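Uncharacterized hth-type transcriptional regulator YYBR (Bacillus subtilis, PDB 4A5N) probably binds DNA as a MarR/DUF24-type transcriptional activator controlled by a redox switch, and is captured here in its reduced form. Local coordinates at residues E17-V22 with R91-I96; K28-Y33 with R46-S51; K40-F45 with L59-L64. The protein carries 1 engineered substitution. All coordinates share one frame; numbering follows the deposited sequence.

Contact 1: residues E17-V22 with R91-I96; sequences EFTLDV and RTLEPI
Leu93 forks over helix 15-23 and sets one methyl against Thr19 and the other against Val22. Its side chain leaves the bend ahead of helix 94-115 with CG anti to the carbonyl carbon (chi1 -79°). CB and CG still stand back from the opposing helix, and contact begins where the branch divides: Leu93 CD2 meets Thr19 CG2 at 4.0 Å, while Leu93 CD1 comes only to 4.4 Å from Val22 CG1. The Thr19 and Leu93 side chains slip past each other in opposite senses. Thr19 thus serves two environments. Its methyl faces Leu93, whereas the single hydrogen of OG1 is shared by two carbonyl oxygens, Pro15 O of its own helix and, the stronger partner, Met100 O of the second subunit. Leu93 is the third residue of a type I turn from Arg91 to Glu94, whose ends are also joined by the bond from Arg91 NH1 to Glu94 OE1 at 3.0 Å, the oxygen lying in the guanidinium plane. Ile69 touches both Val22 and Leu93, extending the apolar patch. The chemistry implies division of labour: methyl groups join helix 15-23 to the turn before the long helix 94-115 of this HxlR-type domain, and the threonine hydroxyl serves the dimer interface.

Contact 2: residues K28-Y33 with R46-S51; sequences KGILFY and RRICPS
Within the winged helix-turn-helix domain, Ile30 of helix 28-35 braces the C-terminal end of helix 42-48, where Ile48 and Cys49 receive it. A single methyl does the work. Ile30 CG2 is anti to the backbone N and projects between the two partners, 3.8 Å from Ile48 CG2 and 3.7 Å from Cys49 SG. Ile48 CG2 and Cys49 SG are themselves 4.2 Å apart, which makes the group a compact triangle of two methyls and a sulfur. Ile30 and Ile48 approach by sliding past each other in opposite directions, both through the CG2 branch rather than the longer CG1 arm. Cys49 is the first residue to leave helical backbone angles (phi -130°, psi 85°), and its CB still points toward Ile30, bringing the thiol into the apolar contact. Trp27 also touches Cys49. The sulfur is the sole cysteine sulfur of the deposited chain, and in this reduced form it lies against apolar groups. On the dimer side, Ser14 of the second subunit packs on Ile30, while Glu17 of that subunit makes a weak hydrogen bond to Ile30 N. Leu31, one residue along, packs on Leu57 of helix 54-66. Such apolar seating of the first helix of the helix-turn-helix pair on a preceding helix is characteristic of the three-helix core of winged-helix DNA-binding domains.

Contact 3: residues K40-F45 with L59-L64; sequences KRFNEF and LQLREL. With BME (beta-mercaptoethanol), chain F.
Apolar contact comes first: Leu61 of helix 54-66 lays its forked end against Phe45, with CD1 also touching Phe42. Leu61 CD2 approaches Phe45 CE2 at 3.7 Å, Leu61 CD1 lies 3.9 Å from Phe45 CD2, and the same CD1 is 4.0 Å from Phe42 CD1. Phe42 reaches Leu61 because its ring carbon CG is anti to the backbone N (chi1 -169°). The leucine meets both rings at a slant, and Lys40 CB sits over one face of Phe45.

Polar interactions belong to the start of helix 42-48. Arg41 is the N-cap, and its N donates to Glu44 OE1 at 2.8 Å, a nearly straight bond (165°) to the anti lone pair, forming one half of a capping box. The same oxygen stands over a face of the Arg41 guanidinium, a purely electrostatic pairing.

Ligand contacts complete the list. Arg41 NE donates to O1 of beta-mercaptoethanol at 3.3 Å, in the guanidinium plane, and Asn43 CB packs 3.5 Å from C1 of that molecule. A glycine in place of Asn43 would probably leave that flank of the beta-mercaptoethanol without its hydrocarbon neighbour.

What results is a greasy seam between the two helices of the helix-turn-helix, 42-48 and 54-66, with polar groups fixing the helix start.

Contacts 2 and 3 lie side by side, centres about 8 Å apart, and share helix 42-48: its start and middle face helix 54-66, its end faces helix 28-35. Leu31 CD2 packs on Phe45 CD1 at 3.5 Å, and a salt bridge from Lys28 NZ to Glu63 OE1 (2.9 Å) ties helix 28-35 directly to helix 54-66. Contact 1, whose centre is about 17 Å from either, closes the chain around them; Phe32 CZ reaches Glu94 N at 3.7 Å. Contacts 1 and 2 also touch the second subunit, whereas contact 3 does not and instead carries the beta-mercaptoethanol, probably a crystallisation additive.

Contact 1: residues E17-V22 with R91-I96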
loop_
_atom_site.group_PDB
_atom_site.type_symbol
_atom_site.label_atom_id
_atom_site.label_comp_id
_atom_site.label_asym_id
_atom_site.label_seq_id
_atom_site.Cartn_x
_atom_site.Cartn_y
_atom_site.Cartn_z
ATOM N N GLU B 17 3.694 -6.474 3.678
ATOM C CA GLU B 17 4.569 -5.979 2.609
ATOM C C GLU B 17 4.369 -6.791 1.294
ATOM O O GLU B 17 4.488 -6.258 0.197
ATOM C CB GLU B 17 6.029 -5.992 3.066
ATOM C CG GLU B 17 6.344 -5.189 4.339
ATOM C CD GLU B 17 5.930 -3.713 4.261
ATOM O OE1 GLU B 17 5.635 -3.244 3.140
ATOM O OE2 GLU B 17 5.929 -3.019 5.306
ATOM N N PHE B 18 4.063 -8.080 1.422
ATOM C CA PHE B 18 3.794 -8.934 0.243
ATOM C C PHE B 18 2.579 -8.369 -0.535
ATOM O O PHE B 18 2.619 -8.215 -1.771
ATOM C CB PHE B 18 3.566 -10.388 0.707
ATOM C CG PHE B 18 3.378 -11.357 -0.410
ATOM C CD1 PHE B 18 4.470 -11.994 -0.982
ATOM C CD2 PHE B 18 2.110 -11.631 -0.904
ATOM C CE1 PHE B 18 4.309 -12.888 -2.032
ATOM C CE2 PHE B 18 1.941 -12.509 -1.955
ATOM C CZ PHE B 18 3.040 -13.147 -2.512
ATOM N N THR B 19 1.524 -8.004 0.198
ATOM C CA THR B 19 0.367 -7.395 -0.433
ATOM C C THR B 19 0.650 -6.026 -1.035
ATOM O O THR B 19 0.216 -5.744 -2.151
ATOM C CB THR B 19 -0.808 -7.317 0.527
ATOM O OG1 THR B 19 -1.063 -8.632 1.016
ATOM C CG2 THR B 19 -2.028 -6.772 -0.173
ATOM N N LEU B 20 1.371 -5.191 -0.307
ATOM C CA LEU B 20 1.712 -3.860 -0.796
ATOM C C LEU B 20 2.612 -3.916 -2.047
ATOM O O LEU B 20 2.558 -3.022 -2.894
ATOM C CB LEU B 20 2.364 -3.059 0.303
ATOM C CG LEU B 20 1.481 -2.416 1.351
ATOM C CD1 LEU B 20 2.345 -1.884 2.487
ATOM C CD2 LEU B 20 0.637 -1.269 0.791
ATOM N N ASP B 21 3.402 -4.976 -2.193
ATOM C CA ASP B 21 4.230 -5.161 -3.404
ATOM C C ASP B 21 3.364 -5.465 -4.645
ATOM O O ASP B 21 3.741 -5.156 -5.769
ATOM C CB ASP B 21 5.256 -6.268 -3.180
ATOM C CG ASP B 21 6.424 -6.187 -4.131
ATOM O OD1 ASP B 21 6.947 -5.058 -4.364
ATOM O OD2 ASP B 21 6.839 -7.259 -4.631
ATOM N N VAL B 22 2.182 -6.036 -4.435
ATOM C CA VAL B 22 1.285 -6.311 -5.549
ATOM C C VAL B 22 0.464 -5.086 -5.969
ATOM O O VAL B 22 0.240 -4.873 -7.167
ATOM C CB VAL B 22 0.351 -7.490 -5.234
ATOM C CG1 VAL B 22 -0.449 -7.883 -6.482
ATOM C CG2 VAL B 22 1.163 -8.679 -4.738
ATOM N N ARG B 91 -9.984 -9.387 -8.318
ATOM C CA ARG B 91 -11.168 -8.919 -7.614
ATOM C C ARG B 91 -11.123 -9.224 -6.119
ATOM O O ARG B 91 -11.824 -8.564 -5.358
ATOM C CB ARG B 91 -12.440 -9.566 -8.195
ATOM C CG ARG B 91 -12.766 -9.227 -9.636
ATOM C CD ARG B 91 -13.817 -8.152 -9.696
ATOM N NE ARG B 91 -14.111 -7.666 -11.048
ATOM C CZ ARG B 91 -14.619 -6.457 -11.267
ATOM N NH1 ARG B 91 -14.929 -5.683 -10.230
ATOM N NH2 ARG B 91 -14.878 -6.040 -12.483
ATOM N N THR B 92 -10.324 -10.206 -5.689
ATOM C CA THR B 92 -10.164 -10.478 -4.237
ATOM C C THR B 92 -9.461 -9.347 -3.489
ATOM O O THR B 92 -9.614 -9.253 -2.276
ATOM C CB THR B 92 -9.470 -11.836 -3.894
ATOM O OG1 THR B 92 -8.076 -11.773 -4.176
ATOM C CG2 THR B 92 -10.118 -12.957 -4.677
ATOM N N LEU B 93 -8.730 -8.493 -4.215
ATOM C CA LEU B 93 -8.159 -7.282 -3.629
ATOM C C LEU B 93 -9.100 -6.103 -3.643
ATOM O O LEU B 93 -8.794 -5.075 -3.053
ATOM C CB LEU B 93 -6.900 -6.818 -4.406
ATOM C CG LEU B 93 -5.568 -7.490 -4.199
ATOM C CD1 LEU B 93 -4.619 -7.166 -5.345
ATOM C CD2 LEU B 93 -4.893 -7.135 -2.881
ATOM N N GLU B 94 -10.269 -6.234 -4.261
ATOM C CA GLU B 94 -11.216 -5.105 -4.327
ATOM C C GLU B 94 -11.657 -4.497 -2.965
ATOM O O GLU B 94 -11.688 -3.254 -2.820
ATOM C CB GLU B 94 -12.370 -5.438 -5.290
ATOM C CG GLU B 94 -13.541 -4.479 -5.216
ATOM C CD GLU B 94 -14.609 -4.756 -6.292
ATOM O OE1 GLU B 94 -14.341 -5.528 -7.249
ATOM O OE2 GLU B 94 -15.696 -4.166 -6.148
ATOM N N PRO B 95 -11.954 -5.334 -1.947
ATOM C CA PRO B 95 -12.340 -4.775 -0.642
ATOM C C PRO B 95 -11.275 -3.921 -0.007
ATOM O O PRO B 95 -11.574 -2.835 0.513
ATOM C CB PRO B 95 -12.648 -6.042 0.201
ATOM C CG PRO B 95 -13.136 -7.016 -0.833
ATOM C CD PRO B 95 -12.313 -6.775 -2.061
ATOM N N ILE B 96 -10.036 -4.367 -0.118
ATOM C CA ILE B 96 -8.906 -3.618 0.405
ATOM C C ILE B 96 -8.774 -2.290 -0.382
ATOM O O ILE B 96 -8.662 -1.239 0.225
ATOM C CB ILE B 96 -7.591 -4.412 0.304
ATOM C CG1 ILE B 96 -7.520 -5.486 1.417
ATOM C CG2 ILE B 96 -6.394 -3.434 0.327
ATOM C CD1 ILE B 96 -6.500 -6.593 1.200
#

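Contact 2: residues K28-Y33 with R46-S51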
loop_
_atom_site.group_PDB
_atom_site.type_symbol
_atom_site.label_atom_id
_atom_site.label_comp_id
_atom_site.label_asym_id
_atom_site.label_seq_id
_atom_site.Cartn_x
_atom_site.Cartn_y
_atom_site.Cartn_z
ATOM N N LYS B 28 -0.557 1.616 -9.410
ATOM C CA LYS B 28 -1.379 0.397 -9.543
ATOM C C LYS B 28 -2.746 0.542 -8.897
ATOM O O LYS B 28 -3.731 -0.023 -9.380
ATOM C CB LYS B 28 -0.628 -0.819 -9.001
ATOM C CG LYS B 28 0.436 -1.384 -9.935
ATOM C CD LYS B 28 1.321 -2.381 -9.225
ATOM C CE LYS B 28 2.542 -2.738 -10.020
ATOM N NZ LYS B 28 3.268 -3.816 -9.324
ATOM N N GLY B 29 -2.813 1.221 -7.759
ATOM C CA GLY B 29 -4.089 1.441 -7.070
ATOM C C GLY B 29 -5.133 2.143 -7.921
ATOM O O GLY B 29 -6.317 1.779 -7.913
ATOM N N ILE B 30 -4.683 3.177 -8.639
ATOM C CA ILE B 30 -5.525 3.960 -9.521
ATOM C C ILE B 30 -5.989 3.089 -10.670
ATOM O O ILE B 30 -7.182 3.060 -10.972
ATOM C CB ILE B 30 -4.751 5.169 -10.127
ATOM C CG1 ILE B 30 -4.293 6.143 -9.053
ATOM C CG2 ILE B 30 -5.603 5.956 -11.136
ATOM C CD1 ILE B 30 -3.306 7.177 -9.566
ATOM N N LEU B 31 -5.043 2.370 -11.289
ATOM C CA LEU B 31 -5.320 1.509 -12.447
ATOM C C LEU B 31 -6.376 0.467 -12.057
ATOM O O LEU B 31 -7.389 0.325 -12.717
ATOM C CB LEU B 31 -4.057 0.806 -12.941
ATOM C CG LEU B 31 -3.021 1.795 -13.503
ATOM C CD1 LEU B 31 -1.778 1.047 -13.982
ATOM C CD2 LEU B 31 -3.686 2.621 -14.586
ATOM N N PHE B 32 -6.108 -0.201 -10.938
ATOM C CA PHE B 32 -6.995 -1.173 -10.357
ATOM C C PHE B 32 -8.392 -0.625 -10.121
ATOM O O PHE B 32 -9.400 -1.237 -10.543
ATOM C CB PHE B 32 -6.394 -1.692 -9.034
ATOM C CG PHE B 32 -7.186 -2.816 -8.416
ATOM C CD1 PHE B 32 -8.427 -2.575 -7.843
ATOM C CD2 PHE B 32 -6.694 -4.099 -8.439
ATOM C CE1 PHE B 32 -9.154 -3.618 -7.287
ATOM C CE2 PHE B 32 -7.435 -5.171 -7.923
ATOM C CZ PHE B 32 -8.645 -4.911 -7.322
ATOM N N TYR B 33 -8.478 0.508 -9.425
ATOM C CA TYR B 33 -9.752 1.115 -9.102
ATOM C C TYR B 33 -10.628 1.318 -10.335
ATOM O O TYR B 33 -11.822 0.995 -10.308
ATOM C CB TYR B 33 -9.596 2.438 -8.332
ATOM C CG TYR B 33 -10.915 3.082 -8.031
ATOM C CD1 TYR B 33 -11.713 2.637 -6.978
ATOM C CD2 TYR B 33 -11.401 4.105 -8.829
ATOM C CE1 TYR B 33 -12.961 3.226 -6.718
ATOM C CE2 TYR B 33 -12.635 4.686 -8.581
ATOM C CZ TYR B 33 -13.405 4.252 -7.530
ATOM O OH TYR B 33 -14.621 4.868 -7.335
ATOM N N ARG B 46 -4.591 6.466 -19.796
ATOM C CA ARG B 46 -3.810 7.693 -20.002
ATOM C C ARG B 46 -4.630 8.941 -19.684
ATOM O O ARG B 46 -4.087 9.977 -19.224
ATOM C CB ARG B 46 -3.295 7.815 -21.443
ATOM C CG ARG B 46 -2.110 6.955 -21.807
ATOM C CD ARG B 46 -1.916 6.937 -23.317
ATOM N NE ARG B 46 -1.387 8.220 -23.818
ATOM C CZ ARG B 46 -1.296 8.564 -25.102
ATOM N NH1 ARG B 46 -1.672 7.720 -26.057
ATOM N NH2 ARG B 46 -0.795 9.762 -25.438
ATOM N N ARG B 47 -5.920 8.896 -20.005
ATOM C CA ARG B 47 -6.813 10.006 -19.650
ATOM C C ARG B 47 -7.060 10.009 -18.141
ATOM O O ARG B 47 -7.276 11.053 -17.557
ATOM C CB ARG B 47 -8.159 9.892 -20.380
ATOM C CG ARG B 47 -8.053 10.013 -21.888
ATOM C CD ARG B 47 -9.318 9.559 -22.613
ATOM N NE ARG B 47 -8.988 9.525 -24.017
ATOM C CZ ARG B 47 -9.213 8.518 -24.837
ATOM N NH1 ARG B 47 -9.856 7.418 -24.439
ATOM N NH2 ARG B 47 -8.808 8.624 -26.071
ATOM N N ILE B 48 -7.101 8.835 -17.520
ATOM C CA ILE B 48 -7.270 8.757 -16.056
ATOM C C ILE B 48 -6.008 9.334 -15.369
ATOM O O ILE B 48 -6.135 10.026 -14.363
ATOM C CB ILE B 48 -7.662 7.308 -15.605
ATOM C CG1 ILE B 48 -9.061 6.965 -16.132
ATOM C CG2 ILE B 48 -7.629 7.126 -14.089
ATOM C CD1 ILE B 48 -9.241 5.488 -16.465
ATOM N N CYS B 49 -4.818 9.115 -15.937
ATOM C CA CYS B 49 -3.570 9.609 -15.313
ATOM C C CYS B 49 -2.765 10.354 -16.333
ATOM O O CYS B 49 -1.896 9.745 -16.940
ATOM C CB CYS B 49 -2.678 8.472 -14.784
ATOM S SG CYS B 49 -3.467 7.084 -13.948
ATOM N N PRO B 50 -3.037 11.665 -16.534
ATOM C CA PRO B 50 -2.260 12.408 -17.530
ATOM C C PRO B 50 -0.769 12.573 -17.221
ATOM O O PRO B 50 -0.008 12.780 -18.131
ATOM C CB PRO B 50 -2.951 13.794 -17.588
ATOM C CG PRO B 50 -3.788 13.854 -16.361
ATOM C CD PRO B 50 -4.185 12.444 -16.058
ATOM N N SER B 51 -0.335 12.444 -15.974
ATOM C CA SER B 51 1.100 12.468 -15.726
ATOM C C SER B 51 1.813 11.104 -15.912
ATOM O O SER B 51 3.041 11.084 -15.900
ATOM C CB SER B 51 1.412 13.078 -14.348
ATOM O OG SER B 51 0.868 12.293 -13.301
#

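Contact 3: residues K40-F45 with L59-L64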
loop_
_atom_site.group_PDB
_atom_site.type_symbol
_atom_site.label_atom_id
_atom_site.label_comp_id
_atom_site.label_asym_id
_atom_site.label_seq_id
_atom_site.Cartn_x
_atom_site.Cartn_y
_atom_site.Cartn_z
ATOM N N LYS B 40 -10.874 -1.671 -19.504
ATOM C CA LYS B 40 -10.411 -0.376 -19.983
ATOM C C LYS B 40 -9.338 -0.538 -21.055
ATOM O O LYS B 40 -8.534 -1.468 -21.005
ATOM C CB LYS B 40 -9.823 0.476 -18.824
ATOM C CG LYS B 40 -10.771 0.779 -17.675
ATOM C CD LYS B 40 -11.925 1.672 -18.141
ATOM C CE LYS B 40 -12.879 2.104 -17.031
ATOM N NZ LYS B 40 -13.682 0.957 -16.488
ATOM N N ARG B 41 -9.308 0.380 -22.011
ATOM C CA ARG B 41 -8.238 0.389 -22.998
ATOM C C ARG B 41 -7.119 1.267 -22.463
ATOM O O ARG B 41 -7.332 2.108 -21.604
ATOM C CB ARG B 41 -8.727 0.891 -24.369
ATOM C CG ARG B 41 -9.979 0.209 -24.900
ATOM C CD ARG B 41 -10.414 0.816 -26.216
ATOM N NE ARG B 41 -10.846 2.216 -26.078
ATOM C CZ ARG B 41 -12.035 2.571 -25.623
ATOM N NH1 ARG B 41 -12.916 1.649 -25.267
ATOM N NH2 ARG B 41 -12.368 3.846 -25.548
ATOM N N PHE B 42 -5.938 1.098 -23.040
ATOM C CA PHE B 42 -4.728 1.801 -22.644
ATOM C C PHE B 42 -4.930 3.313 -22.653
ATOM O O PHE B 42 -4.625 3.980 -21.678
ATOM C CB PHE B 42 -3.630 1.399 -23.638
ATOM C CG PHE B 42 -2.246 1.807 -23.260
ATOM C CD1 PHE B 42 -1.481 1.011 -22.426
ATOM C CD2 PHE B 42 -1.656 2.945 -23.842
ATOM C CE1 PHE B 42 -0.190 1.344 -22.109
ATOM C CE2 PHE B 42 -0.353 3.279 -23.533
ATOM C CZ PHE B 42 0.381 2.487 -22.656
ATOM N N ASN B 43 -5.497 3.827 -23.729
ATOM C CA ASN B 43 -5.846 5.243 -23.831
ATOM C C ASN B 43 -6.844 5.770 -22.779
ATOM O O ASN B 43 -6.802 6.948 -22.418
ATOM C CB ASN B 43 -6.317 5.570 -25.254
ATOM C CG ASN B 43 -5.163 5.667 -26.265
ATOM O OD1 ASN B 43 -5.396 5.775 -27.473
ATOM N ND2 ASN B 43 -3.940 5.593 -25.784
ATOM N N GLU B 44 -7.719 4.905 -22.259
ATOM C CA GLU B 44 -8.621 5.330 -21.197
ATOM C C GLU B 44 -7.840 5.580 -19.910
ATOM O O GLU B 44 -8.165 6.503 -19.171
ATOM C CB GLU B 44 -9.728 4.307 -20.950
ATOM C CG GLU B 44 -10.630 4.116 -22.150
ATOM C CD GLU B 44 -11.801 3.195 -21.905
ATOM O OE1 GLU B 44 -11.589 1.964 -21.954
ATOM O OE2 GLU B 44 -12.942 3.705 -21.698
ATOM N N PHE B 45 -6.839 4.739 -19.659
ATOM C CA PHE B 45 -5.963 4.876 -18.503
ATOM C C PHE B 45 -5.110 6.152 -18.605
ATOM O O PHE B 45 -4.896 6.789 -17.574
ATOM C CB PHE B 45 -5.004 3.714 -18.361
ATOM C CG PHE B 45 -5.632 2.423 -17.908
ATOM C CD1 PHE B 45 -6.405 2.357 -16.756
ATOM C CD2 PHE B 45 -5.359 1.258 -18.584
ATOM C CE1 PHE B 45 -6.919 1.130 -16.335
ATOM C CE2 PHE B 45 -5.858 0.034 -18.161
ATOM C CZ PHE B 45 -6.625 -0.018 -17.033
ATOM N N LEU B 59 4.434 -0.806 -18.251
ATOM C CA LEU B 59 5.190 -1.571 -17.253
ATOM C C LEU B 59 4.324 -1.907 -16.060
ATOM O O LEU B 59 4.297 -3.077 -15.622
ATOM C CB LEU B 59 6.438 -0.800 -16.812
ATOM C CG LEU B 59 7.441 -1.350 -15.779
ATOM C CD1 LEU B 59 7.717 -2.848 -15.976
ATOM C CD2 LEU B 59 8.735 -0.535 -15.898
ATOM N N GLN B 60 3.591 -0.905 -15.550
ATOM C CA GLN B 60 2.702 -1.154 -14.404
ATOM C C GLN B 60 1.642 -2.194 -14.752
ATOM O O GLN B 60 1.321 -3.085 -13.935
ATOM C CB GLN B 60 2.010 0.143 -13.915
ATOM C CG GLN B 60 2.953 1.205 -13.354
ATOM C CD GLN B 60 3.644 0.765 -12.080
ATOM O OE1 GLN B 60 3.009 0.538 -11.054
ATOM N NE2 GLN B 60 4.941 0.584 -12.162
ATOM N N LEU B 61 1.078 -2.085 -15.951
ATOM C CA LEU B 61 0.047 -3.050 -16.371
ATOM C C LEU B 61 0.641 -4.465 -16.575
ATOM O O LEU B 61 -0.015 -5.440 -16.272
ATOM C CB LEU B 61 -0.700 -2.561 -17.634
ATOM C CG LEU B 61 -1.672 -1.386 -17.475
ATOM C CD1 LEU B 61 -2.001 -0.743 -18.832
ATOM C CD2 LEU B 61 -2.953 -1.805 -16.741
ATOM N N ARG B 62 1.865 -4.557 -17.094
ATOM C CA ARG B 62 2.550 -5.849 -17.290
ATOM C C ARG B 62 2.796 -6.533 -15.944
ATOM O O ARG B 62 2.636 -7.759 -15.809
ATOM C CB ARG B 62 3.899 -5.683 -18.049
ATOM C CG ARG B 62 3.782 -5.695 -19.571
ATOM C CD ARG B 62 5.160 -5.721 -20.239
ATOM N NE ARG B 62 5.100 -6.105 -21.657
ATOM C CZ ARG B 62 5.644 -7.208 -22.194
ATOM N NH1 ARG B 62 6.339 -8.085 -21.458
ATOM N NH2 ARG B 62 5.501 -7.439 -23.500
ATOM N N GLU B 63 3.180 -5.752 -14.940
ATOM C CA GLU B 63 3.409 -6.318 -13.615
ATOM C C GLU B 63 2.122 -6.820 -12.976
ATOM O O GLU B 63 2.099 -7.900 -12.424
ATOM C CB GLU B 63 4.065 -5.313 -12.679
ATOM C CG GLU B 63 5.396 -4.817 -13.189
ATOM C CD GLU B 63 6.125 -3.999 -12.169
ATOM O OE1 GLU B 63 5.527 -3.718 -11.116
ATOM O OE2 GLU B 63 7.306 -3.628 -12.435
ATOM N N LEU B 64 1.048 -6.039 -13.046
ATOM C CA LEU B 64 -0.299 -6.520 -12.576
ATOM C C LEU B 64 -0.756 -7.793 -13.282
ATOM O O LEU B 64 -1.313 -8.756 -12.657
ATOM C CB LEU B 64 -1.328 -5.423 -12.808
ATOM C CG LEU B 64 -1.313 -4.332 -11.736
ATOM C CD1 LEU B 64 -2.141 -3.138 -12.210
ATOM C CD2 LEU B 64 -1.817 -4.853 -10.394
HETATM C C1 BME F . -8.299 5.279 -28.108
HETATM C C2 BME F . -9.635 5.929 -28.190
HETATM O O1 BME F . -8.512 3.978 -27.523
HETATM S S2 BME F . -10.386 5.585 -26.585
#